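Amino acid amide racemase (Ochrobactrum anthropi, PDB 6GIO) binds pyridoxal-5'-phosphate and belongs, as a two-chain assembly, to the class-III aminotransferase family of PLP-dependent enzymes. Local coordinates at residues G76-A87 and L293-A304; N116-T127 and Q198-P206. All coordinates share one frame; numbering follows the deposited sequence.

Contact 1. Residues G76-A87 and L293-A304; sequences GASLLLYPNEAA and LQTTAGNPVATA. With PLP (pyridoxal-5'-phosphate), chain E.
Asn84 meets Gly298 and Pro300 with an amide that serves both segments at once. Its CB sets out toward 293-304, and a chi1 of 62° brings Asn84 CG between the backbone N and the carbonyl carbon, 3.9 Å from Pro300 CB, where the two side chains cross at about a right angle. At the tip, Asn84 ND2 donates to Gly298 O over 3.0 Å, almost straight at 171° and with the acceptor in the amide plane. Asn84 OD1 lies 3.5 Å from Pro300 CA and also accepts from Ala87 N, the N-cap bond of helix 85-97. Asparagine suits the place because it offers donor and acceptor together. Gly298 combines a positive phi with the close approach of Leu79 CD2, 4.0 Å from its CA, which leaves no room for a CB. Farther along, Ser78 OG donates to Thr295 O at 2.9 Å, in the carbonyl plane, and accepts from Leu81 N in an ST motif. Thr295 in turn gives O1P of pyridoxal-5'-phosphate two bonds, from OG1 (2.7 Å) and N (2.8 Å). Gly112 and Ser113 of the second subunit also bind this cofactor; as in this family, uncharged donors from both subunits meet at its phosphate.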
loop_
_atom_site.group_PDB
_atom_site.type_symbol
_atom_site.label_atom_id
_atom_site.label_comp_id
_atom_site.label_asym_id
_atom_site.label_seq_id
_atom_site.Cartn_x
_atom_site.Cartn_y
_atom_site.Cartn_z
ATOM N N GLY C 76 3.582 -17.301 -6.895
ATOM C CA GLY C 76 4.474 -16.187 -6.632
ATOM C C GLY C 76 3.817 -15.152 -5.709
ATOM O O GLY C 76 2.666 -15.335 -5.248
ATOM N N ALA C 77 4.519 -14.038 -5.492
ATOM C CA ALA C 77 4.017 -12.935 -4.643
ATOM C C ALA C 77 4.323 -11.538 -5.193
ATOM O O ALA C 77 4.449 -10.570 -4.409
ATOM C CB ALA C 77 4.557 -13.087 -3.210
ATOM N N SER C 78 4.426 -11.408 -6.524
ATOM C CA SER C 78 4.815 -10.169 -7.119
ATOM C C SER C 78 4.405 -10.166 -8.572
ATOM O O SER C 78 5.041 -10.861 -9.395
ATOM C CB SER C 78 6.358 -9.959 -7.054
ATOM O OG SER C 78 6.790 -8.804 -7.844
ATOM N N LEU C 79 3.388 -9.374 -8.896
ATOM C CA LEU C 79 2.966 -9.227 -10.317
ATOM C C LEU C 79 4.049 -8.503 -11.160
ATOM O O LEU C 79 4.209 -8.749 -12.375
ATOM C CB LEU C 79 1.593 -8.529 -10.387
ATOM C CG LEU C 79 1.007 -8.270 -11.775
ATOM C CD1 LEU C 79 0.863 -9.532 -12.592
ATOM C CD2 LEU C 79 -0.347 -7.590 -11.652
ATOM N N LEU C 80 4.800 -7.601 -10.544
ATOM C CA LEU C 80 5.835 -6.902 -11.322
ATOM C C LEU C 80 6.904 -7.853 -11.845
ATOM O O LEU C 80 7.378 -7.680 -12.969
ATOM C CB LEU C 80 6.433 -5.723 -10.583
ATOM C CG LEU C 80 7.243 -5.926 -9.303
ATOM C CD1 LEU C 80 8.701 -6.178 -9.588
ATOM C CD2 LEU C 80 7.158 -4.674 -8.452
ATOM N N LEU C 81 7.259 -8.863 -11.040
ATOM C CA LEU C 81 8.131 -9.968 -11.496
ATOM C C LEU C 81 7.442 -11.046 -12.357
ATOM O O LEU C 81 8.009 -11.483 -13.387
ATOM C CB LEU C 81 8.757 -10.665 -10.298
ATOM C CG LEU C 81 9.786 -9.869 -9.520
ATOM C CD1 LEU C 81 10.345 -10.743 -8.411
ATOM C CD2 LEU C 81 10.866 -9.342 -10.453
ATOM N N TYR C 82 6.241 -11.472 -11.943
ATOM C CA TYR C 82 5.609 -12.657 -12.498
ATOM C C TYR C 82 4.092 -12.497 -12.635
ATOM O O TYR C 82 3.386 -12.395 -11.620
ATOM C CB TYR C 82 5.909 -13.927 -11.635
ATOM C CG TYR C 82 7.365 -14.105 -11.191
ATOM C CD1 TYR C 82 8.389 -14.326 -12.134
ATOM C CD2 TYR C 82 7.713 -14.087 -9.833
ATOM C CE1 TYR C 82 9.711 -14.463 -11.741
ATOM C CE2 TYR C 82 9.033 -14.212 -9.432
ATOM C CZ TYR C 82 10.032 -14.412 -10.366
ATOM O OH TYR C 82 11.368 -14.549 -9.945
ATOM N N PRO C 83 3.568 -12.557 -13.886
ATOM C CA PRO C 83 2.161 -12.773 -14.078
ATOM C C PRO C 83 1.686 -13.909 -13.236
ATOM O O PRO C 83 2.414 -14.898 -13.107
ATOM C CB PRO C 83 2.041 -13.187 -15.552
ATOM C CG PRO C 83 3.255 -12.611 -16.221
ATOM C CD PRO C 83 4.319 -12.615 -15.160
ATOM N N ASN C 84 0.485 -13.786 -12.662
ATOM C CA ASN C 84 -0.177 -14.939 -12.067
ATOM C C ASN C 84 -1.598 -14.966 -12.514
ATOM O O ASN C 84 -2.127 -13.932 -12.888
ATOM C CB ASN C 84 -0.059 -14.920 -10.528
ATOM C CG ASN C 84 -0.721 -13.726 -9.897
ATOM O OD1 ASN C 84 -1.944 -13.734 -9.643
ATOM N ND2 ASN C 84 0.087 -12.687 -9.610
ATOM N N GLU C 85 -2.209 -16.146 -12.481
ATOM C CA GLU C 85 -3.569 -16.367 -13.008
ATOM C C GLU C 85 -4.622 -15.486 -12.346
ATOM O O GLU C 85 -5.454 -14.912 -13.043
ATOM C CB GLU C 85 -3.975 -17.846 -12.855
ATOM C CG GLU C 85 -5.396 -18.202 -13.330
ATOM C CD GLU C 85 -5.593 -18.001 -14.835
ATOM O OE1 GLU C 85 -4.632 -17.996 -15.607
ATOM O OE2 GLU C 85 -6.719 -17.839 -15.262
ATOM N N ALA C 86 -4.595 -15.391 -11.011
ATOM C CA ALA C 86 -5.555 -14.595 -10.282
ATOM C C ALA C 86 -5.580 -13.128 -10.715
ATOM O O ALA C 86 -6.639 -12.574 -10.990
ATOM C CB ALA C 86 -5.313 -14.711 -8.775
ATOM N N ALA C 87 -4.409 -12.506 -10.751
ATOM C CA ALA C 87 -4.299 -11.119 -11.035
ATOM C C ALA C 87 -4.667 -10.864 -12.508
ATOM O O ALA C 87 -5.335 -9.877 -12.800
ATOM C CB ALA C 87 -2.879 -10.651 -10.772
ATOM N N LEU C 293 5.935 0.918 -9.279
ATOM C CA LEU C 293 6.199 -0.433 -8.820
ATOM C C LEU C 293 5.999 -0.582 -7.339
ATOM O O LEU C 293 6.470 0.260 -6.551
ATOM C CB LEU C 293 7.647 -0.799 -9.087
ATOM C CG LEU C 293 8.126 -0.883 -10.543
ATOM C CD1 LEU C 293 9.544 -1.449 -10.539
ATOM C CD2 LEU C 293 7.198 -1.720 -11.400
ATOM N N GLN C 294 5.287 -1.633 -6.943
ATOM C CA GLN C 294 5.283 -2.049 -5.540
ATOM C C GLN C 294 5.370 -3.548 -5.537
ATOM O O GLN C 294 4.525 -4.217 -6.142
ATOM C CB GLN C 294 4.032 -1.619 -4.821
ATOM C CG GLN C 294 3.980 -0.153 -4.475
ATOM C CD GLN C 294 2.637 0.192 -3.886
ATOM O OE1 GLN C 294 1.621 0.169 -4.595
ATOM N NE2 GLN C 294 2.609 0.453 -2.578
ATOM N N THR C 295 6.349 -4.071 -4.803
ATOM C CA THR C 295 6.709 -5.487 -4.902
ATOM C C THR C 295 5.534 -6.491 -4.888
ATOM O O THR C 295 5.420 -7.332 -5.822
ATOM C CB THR C 295 7.750 -5.862 -3.848
ATOM O OG1 THR C 295 8.928 -5.063 -4.057
ATOM C CG2 THR C 295 8.143 -7.334 -3.991
ATOM N N THR C 296 4.690 -6.412 -3.860
ATOM C CA THR C 296 3.612 -7.389 -3.684
ATOM C C THR C 296 2.281 -6.999 -4.277
ATOM O O THR C 296 1.310 -7.709 -4.109
ATOM C CB THR C 296 3.377 -7.751 -2.199
ATOM O OG1 THR C 296 2.945 -6.591 -1.501
ATOM C CG2 THR C 296 4.644 -8.289 -1.587
ATOM N N ALA C 297 2.212 -5.869 -4.950
ATOM C CA ALA C 297 1.007 -5.513 -5.694
ATOM C C ALA C 297 0.659 -6.598 -6.713
ATOM O O ALA C 297 1.539 -7.149 -7.399
ATOM C CB ALA C 297 1.190 -4.179 -6.415
ATOM N N GLY C 298 -0.636 -6.901 -6.798
ATOM C CA GLY C 298 -1.136 -7.875 -7.749
ATOM C C GLY C 298 -0.790 -9.276 -7.335
ATOM O O GLY C 298 -0.754 -10.159 -8.173
ATOM N N ASN C 299 -0.551 -9.478 -6.023
ATOM C CA ASN C 299 -0.170 -10.762 -5.533
ATOM C C ASN C 299 -1.411 -11.633 -5.657
ATOM O O ASN C 299 -2.524 -11.126 -5.660
ATOM C CB ASN C 299 0.304 -10.692 -4.070
ATOM C CG ASN C 299 -0.789 -10.255 -3.138
ATOM O OD1 ASN C 299 -1.669 -11.061 -2.801
ATOM N ND2 ASN C 299 -0.793 -8.944 -2.774
ATOM N N PRO C 300 -1.216 -12.952 -5.788
ATOM C CA PRO C 300 -2.304 -13.853 -6.116
ATOM C C PRO C 300 -3.367 -14.024 -5.022
ATOM O O PRO C 300 -4.508 -14.417 -5.333
ATOM C CB PRO C 300 -1.588 -15.156 -6.383
ATOM C CG PRO C 300 -0.290 -15.069 -5.667
ATOM C CD PRO C 300 0.085 -13.626 -5.774
ATOM N N VAL C 301 -3.020 -13.707 -3.771
ATOM C CA VAL C 301 -3.962 -13.846 -2.657
ATOM C C VAL C 301 -5.004 -12.726 -2.648
ATOM O O VAL C 301 -6.207 -12.989 -2.636
ATOM C CB VAL C 301 -3.205 -13.897 -1.325
ATOM C CG1 VAL C 301 -4.173 -14.005 -0.165
ATOM C CG2 VAL C 301 -2.246 -15.097 -1.332
ATOM N N ALA C 302 -4.543 -11.472 -2.704
ATOM C CA ALA C 302 -5.405 -10.326 -2.681
ATOM C C ALA C 302 -6.232 -10.323 -3.936
ATOM O O ALA C 302 -7.424 -10.052 -3.840
ATOM C CB ALA C 302 -4.583 -9.044 -2.589
ATOM N N THR C 303 -5.618 -10.641 -5.098
ATOM C CA THR C 303 -6.397 -10.619 -6.367
ATOM C C THR C 303 -7.429 -11.729 -6.427
ATOM O O THR C 303 -8.523 -11.508 -6.943
ATOM C CB THR C 303 -5.532 -10.609 -7.649
ATOM O OG1 THR C 303 -4.651 -11.721 -7.669
ATOM C CG2 THR C 303 -4.694 -9.359 -7.704
ATOM N N ALA C 304 -7.115 -12.908 -5.875
ATOM C CA ALA C 304 -8.119 -13.957 -5.769
ATOM C C ALA C 304 -9.328 -13.481 -4.913
ATOM O O ALA C 304 -10.482 -13.718 -5.291
ATOM C CB ALA C 304 -7.531 -15.265 -5.226
HETATM N N1 PLP E . 13.109 -0.054 0.518
HETATM C C2 PLP E . 13.977 -1.056 0.180
HETATM C C2A PLP E . 15.364 -1.143 0.775
HETATM C C3 PLP E . 13.547 -2.092 -0.808
HETATM O O3 PLP E . 14.350 -3.108 -1.209
HETATM C C4 PLP E . 12.182 -2.000 -1.375
HETATM C C4A PLP E . 11.689 -3.001 -2.353
HETATM C C5 PLP E . 11.324 -0.860 -0.946
HETATM C C6 PLP E . 11.846 0.046 -0.009
HETATM C C5A PLP E . 9.912 -0.771 -1.551
HETATM O O4P PLP E . 9.014 -1.851 -1.182
HETATM P P PLP E . 7.672 -2.078 -2.026
HETATM O O1P PLP E . 8.227 -2.498 -3.389
HETATM O O2P PLP E . 6.959 -0.742 -2.163
HETATM O O3P PLP E . 6.930 -3.130 -1.269
HETATM O O HOH W 1 3.843 -6.086 -8.181
#

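Contact 2. Residues N116-T127 and Q198-P206; sequences NDCAVRVLTAAT and QVAAVFIEP. With PLP (pyridoxal-5'-phosphate), chain G.
Ala200 and Ala201, consecutive residues of strand 199-204, both direct their CB toward helix 112-127, because Ala200 has helix-like backbone angles (phi -65°, psi -50°) within the strand. Two methyl groups therefore face the helix in succession, and their small size suits a close approach: the axes of 116-127 and 199-204 come within 7.7 Å, running roughly antiparallel. This is a helix on the central sheet of the PLP-binding domain of a fold-type I enzyme. Ala200 CB is met by Thr127 OG1 at 3.3 Å. That hydroxyl donates to Leu123 O and accepts from Arg129 N, just beyond the helix. Leu123 O thus takes two bonds, Thr127 N and Thr127 OG1 reaching it from opposite faces of its plane. Threonine fits because it satisfies its hydroxyl on main-chain atoms at the helix end while resting against a methyl.

In the middle, Leu123 CD1 lies against both Ala201 CB (3.8 Å) and Phe203 CZ (3.9 Å). Phe203 CG stands anti to the carbonyl carbon, which carries the ring up to the helix edge-on, Ala119 CB near its plane and 3.9 Å from Phe203 CZ. An alanine at that turn makes room for the ring. Nearer the cofactor, the Asn116 amide slides past the same edge, its plane 66° from that of the ring.

This end of the row belongs to the pyridoxal-5'-phosphate pocket; the Thr127-Ala200 end lies away from it. Asn116 lies beside the pyridine ring, and Glu205 OE2 comes 3.5 Å from the cofactor's C2A. No hydrogen bond joins these two segments, only mainly apolar packing, which strands 234-238 and 262-265 extend under the same helix, while the Glu205 carboxylate takes its bonds from Tyr139 and Ser209.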
loop_
_atom_site.group_PDB
_atom_site.type_symbol
_atom_site.label_atom_id
_atom_site.label_comp_id
_atom_site.label_asym_id
_atom_site.label_seq_id
_atom_site.Cartn_x
_atom_site.Cartn_y
_atom_site.Cartn_z
ATOM N N ASN C 116 -4.486 6.362 -6.266
ATOM C CA ASN C 116 -4.563 7.756 -6.690
ATOM C C ASN C 116 -3.168 8.401 -6.858
ATOM O O ASN C 116 -2.984 9.311 -7.690
ATOM C CB ASN C 116 -5.436 8.612 -5.742
ATOM C CG ASN C 116 -6.918 8.356 -5.908
ATOM O OD1 ASN C 116 -7.626 8.081 -4.924
ATOM N ND2 ASN C 116 -7.401 8.419 -7.144
ATOM N N ASP C 117 -2.192 7.943 -6.090
ATOM C CA ASP C 117 -0.826 8.410 -6.285
ATOM C C ASP C 117 -0.332 7.979 -7.680
ATOM O O ASP C 117 0.236 8.770 -8.434
ATOM C CB ASP C 117 0.074 7.873 -5.191
ATOM C CG ASP C 117 1.432 8.539 -5.189
ATOM O OD1 ASP C 117 1.579 9.653 -5.731
ATOM O OD2 ASP C 117 2.365 7.959 -4.647
ATOM N N CYS C 118 -0.582 6.718 -7.998
ATOM C CA CYS C 118 -0.340 6.178 -9.311
ATOM C C CYS C 118 -1.008 7.037 -10.357
ATOM O O CYS C 118 -0.358 7.500 -11.303
ATOM C CB CYS C 118 -0.851 4.722 -9.414
ATOM S SG CYS C 118 -0.630 4.061 -11.103
ATOM N N ALA C 119 -2.314 7.265 -10.181
ATOM C CA ALA C 119 -3.086 8.001 -11.169
ATOM C C ALA C 119 -2.435 9.343 -11.400
ATOM O O ALA C 119 -2.164 9.674 -12.544
ATOM C CB ALA C 119 -4.555 8.174 -10.736
ATOM N N VAL C 120 -2.159 10.108 -10.339
ATOM C CA VAL C 120 -1.576 11.441 -10.556
ATOM C C VAL C 120 -0.198 11.403 -11.224
ATOM O O VAL C 120 0.078 12.198 -12.159
ATOM C CB VAL C 120 -1.537 12.358 -9.287
ATOM C CG1 VAL C 120 -0.661 11.802 -8.175
ATOM C CG2 VAL C 120 -1.032 13.735 -9.682
ATOM N N ARG C 121 0.640 10.466 -10.795
ATOM C CA ARG C 121 1.997 10.342 -11.378
ATOM C C ARG C 121 1.914 10.016 -12.878
ATOM O O ARG C 121 2.570 10.663 -13.650
ATOM C CB ARG C 121 2.765 9.229 -10.668
ATOM C CG ARG C 121 3.120 9.522 -9.220
ATOM C CD ARG C 121 4.224 8.618 -8.721
ATOM N NE ARG C 121 5.371 8.580 -9.592
ATOM C CZ ARG C 121 6.036 7.495 -9.929
ATOM N NH1 ARG C 121 5.994 6.416 -9.168
ATOM N NH2 ARG C 121 6.722 7.489 -11.050
ATOM N N VAL C 122 1.046 9.097 -13.268
ATOM C CA VAL C 122 1.053 8.625 -14.652
ATOM C C VAL C 122 0.248 9.533 -15.554
ATOM O O VAL C 122 0.534 9.668 -16.759
ATOM C CB VAL C 122 0.581 7.146 -14.748
ATOM C CG1 VAL C 122 -0.903 7.011 -14.486
ATOM C CG2 VAL C 122 0.974 6.539 -16.091
ATOM N N LEU C 123 -0.781 10.149 -14.994
ATOM C CA LEU C 123 -1.568 11.119 -15.800
ATOM C C LEU C 123 -0.725 12.343 -16.212
ATOM O O LEU C 123 -0.716 12.753 -17.393
ATOM C CB LEU C 123 -2.812 11.547 -15.067
ATOM C CG LEU C 123 -3.949 10.545 -14.929
ATOM C CD1 LEU C 123 -4.837 10.975 -13.761
ATOM C CD2 LEU C 123 -4.754 10.468 -16.207
ATOM N N THR C 124 0.007 12.902 -15.261
ATOM C CA THR C 124 0.829 14.089 -15.561
ATOM C C THR C 124 1.930 13.706 -16.553
ATOM O O THR C 124 2.128 14.402 -17.557
ATOM C CB THR C 124 1.401 14.701 -14.304
ATOM O OG1 THR C 124 1.993 13.673 -13.529
ATOM C CG2 THR C 124 0.299 15.328 -13.489
ATOM N N ALA C 125 2.566 12.556 -16.323
ATOM C CA ALA C 125 3.679 12.116 -17.158
ATOM C C ALA C 125 3.189 11.820 -18.563
ATOM O O ALA C 125 3.803 12.266 -19.501
ATOM C CB ALA C 125 4.384 10.894 -16.563
ATOM N N ALA C 126 2.045 11.135 -18.714
ATOM C CA ALA C 126 1.599 10.696 -20.053
ATOM C C ALA C 126 0.996 11.824 -20.874
ATOM O O ALA C 126 1.151 11.879 -22.119
ATOM C CB ALA C 126 0.601 9.554 -19.914
ATOM N N THR C 127 0.286 12.719 -20.190
ATOM C CA THR C 127 -0.360 13.872 -20.853
ATOM C C THR C 127 0.604 15.005 -21.147
ATOM O O THR C 127 0.351 15.834 -22.048
ATOM C CB THR C 127 -1.509 14.483 -20.012
ATOM O OG1 THR C 127 -1.016 15.008 -18.770
ATOM C CG2 THR C 127 -2.621 13.431 -19.759
ATOM N N GLN C 198 -3.429 22.926 -20.077
ATOM C CA GLN C 198 -2.346 22.595 -19.139
ATOM C C GLN C 198 -2.831 21.650 -18.023
ATOM O O GLN C 198 -2.080 21.311 -17.092
ATOM C CB GLN C 198 -1.740 23.860 -18.542
ATOM C CG GLN C 198 -1.001 24.721 -19.559
ATOM C CD GLN C 198 -0.483 26.026 -18.981
ATOM O OE1 GLN C 198 -0.621 26.317 -17.789
ATOM N NE2 GLN C 198 0.104 26.830 -19.837
ATOM N N VAL C 199 -4.083 21.238 -18.125
ATOM C CA VAL C 199 -4.697 20.403 -17.116
ATOM C C VAL C 199 -4.718 18.964 -17.600
ATOM O O VAL C 199 -5.366 18.644 -18.635
ATOM C CB VAL C 199 -6.139 20.852 -16.796
ATOM C CG1 VAL C 199 -6.727 19.920 -15.729
ATOM C CG2 VAL C 199 -6.165 22.296 -16.343
ATOM N N ALA C 200 -3.986 18.118 -16.864
ATOM C CA ALA C 200 -3.896 16.679 -17.161
ATOM C C ALA C 200 -5.257 15.979 -16.991
ATOM O O ALA C 200 -5.706 15.210 -17.855
ATOM C CB ALA C 200 -2.892 16.007 -16.221
ATOM N N ALA C 201 -5.874 16.241 -15.840
ATOM C CA ALA C 201 -7.004 15.477 -15.378
ATOM C C ALA C 201 -7.858 16.222 -14.381
ATOM O O ALA C 201 -7.374 17.125 -13.692
ATOM C CB ALA C 201 -6.481 14.231 -14.710
ATOM N N VAL C 202 -9.120 15.800 -14.268
ATOM C CA VAL C 202 -10.025 16.247 -13.203
ATOM C C VAL C 202 -10.344 15.014 -12.432
ATOM O O VAL C 202 -10.656 13.977 -13.044
ATOM C CB VAL C 202 -11.343 16.904 -13.732
ATOM C CG1 VAL C 202 -11.994 16.087 -14.828
ATOM C CG2 VAL C 202 -12.344 17.175 -12.608
ATOM N N PHE C 203 -10.268 15.129 -11.094
ATOM C CA PHE C 203 -10.615 14.034 -10.202
ATOM C C PHE C 203 -11.960 14.222 -9.563
ATOM O O PHE C 203 -12.195 15.237 -8.861
ATOM C CB PHE C 203 -9.593 13.892 -9.100
ATOM C CG PHE C 203 -8.349 13.146 -9.505
ATOM C CD1 PHE C 203 -7.407 13.745 -10.320
ATOM C CD2 PHE C 203 -8.097 11.854 -9.005
ATOM C CE1 PHE C 203 -6.231 13.069 -10.670
ATOM C CE2 PHE C 203 -6.943 11.184 -9.335
ATOM C CZ PHE C 203 -5.995 11.786 -10.169
ATOM N N ILE C 204 -12.804 13.208 -9.722
ATOM C CA ILE C 204 -14.235 13.284 -9.341
ATOM C C ILE C 204 -14.605 12.151 -8.400
ATOM O O ILE C 204 -14.489 10.962 -8.795
ATOM C CB ILE C 204 -15.151 13.134 -10.575
ATOM C CG1 ILE C 204 -14.994 14.298 -11.543
ATOM C CG2 ILE C 204 -16.607 13.007 -10.159
ATOM C CD1 ILE C 204 -15.662 14.041 -12.895
ATOM N N GLU C 205 -14.998 12.489 -7.169
ATOM C CA GLU C 205 -15.788 11.577 -6.363
ATOM C C GLU C 205 -17.278 11.714 -6.780
ATOM O O GLU C 205 -17.837 12.815 -6.711
ATOM C CB GLU C 205 -15.690 11.922 -4.865
ATOM C CG GLU C 205 -14.322 11.809 -4.215
ATOM C CD GLU C 205 -14.417 11.884 -2.693
ATOM O OE1 GLU C 205 -13.863 12.778 -2.070
ATOM O OE2 GLU C 205 -15.062 11.036 -2.095
ATOM N N PRO C 206 -17.931 10.608 -7.167
ATOM C CA PRO C 206 -19.350 10.659 -7.564
ATOM C C PRO C 206 -20.321 10.843 -6.406
ATOM O O PRO C 206 -21.448 11.232 -6.623
ATOM C CB PRO C 206 -19.576 9.346 -8.286
ATOM C CG PRO C 206 -18.554 8.407 -7.727
ATOM C CD PRO C 206 -17.377 9.242 -7.274
HETATM N N1 PLP G . -10.382 7.751 -2.393
HETATM C C2 PLP G . -11.586 7.721 -1.770
HETATM C C2A PLP G . -12.823 8.307 -2.379
HETATM C C3 PLP G . -11.726 7.114 -0.422
HETATM O O3 PLP G . -12.919 7.100 0.184
HETATM C C4 PLP G . -10.556 6.494 0.232
HETATM C C4A PLP G . -10.691 5.865 1.581
HETATM C C5 PLP G . -9.276 6.572 -0.556
HETATM C C6 PLP G . -9.278 7.201 -1.820
HETATM C C5A PLP G . -7.990 6.025 0.043
HETATM O O4P PLP G . -8.052 4.655 0.459
HETATM P P PLP G . -7.024 4.069 1.531
HETATM O O1P PLP G . -7.110 2.598 1.264
HETATM O O2P PLP G . -7.546 4.457 2.902
HETATM O O3P PLP G . -5.667 4.652 1.161
#

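From the N terminus, the chain first passes 76-87, which 293-304 later meets to close the long loop of contact 1. Within that loop, helix 112-127 is followed by strand 131-135, and after 70 intervening residues the chain returns as 198-206 to close contact 2, so the shorter loop lies wholly within the longer one. Contact 2 packs a helix on the mixed sheet that holds strands 131-135, 199-204 and 234-238; contact 1 joins the starts of helices 85-97 and 300-315 at the subunit interface. Their centres are 24 Å apart, and they do not touch. They border different cofactors: each pyridoxal-5'-phosphate has contact 2 of one subunit and Thr295 from contact 1 of the other beside it.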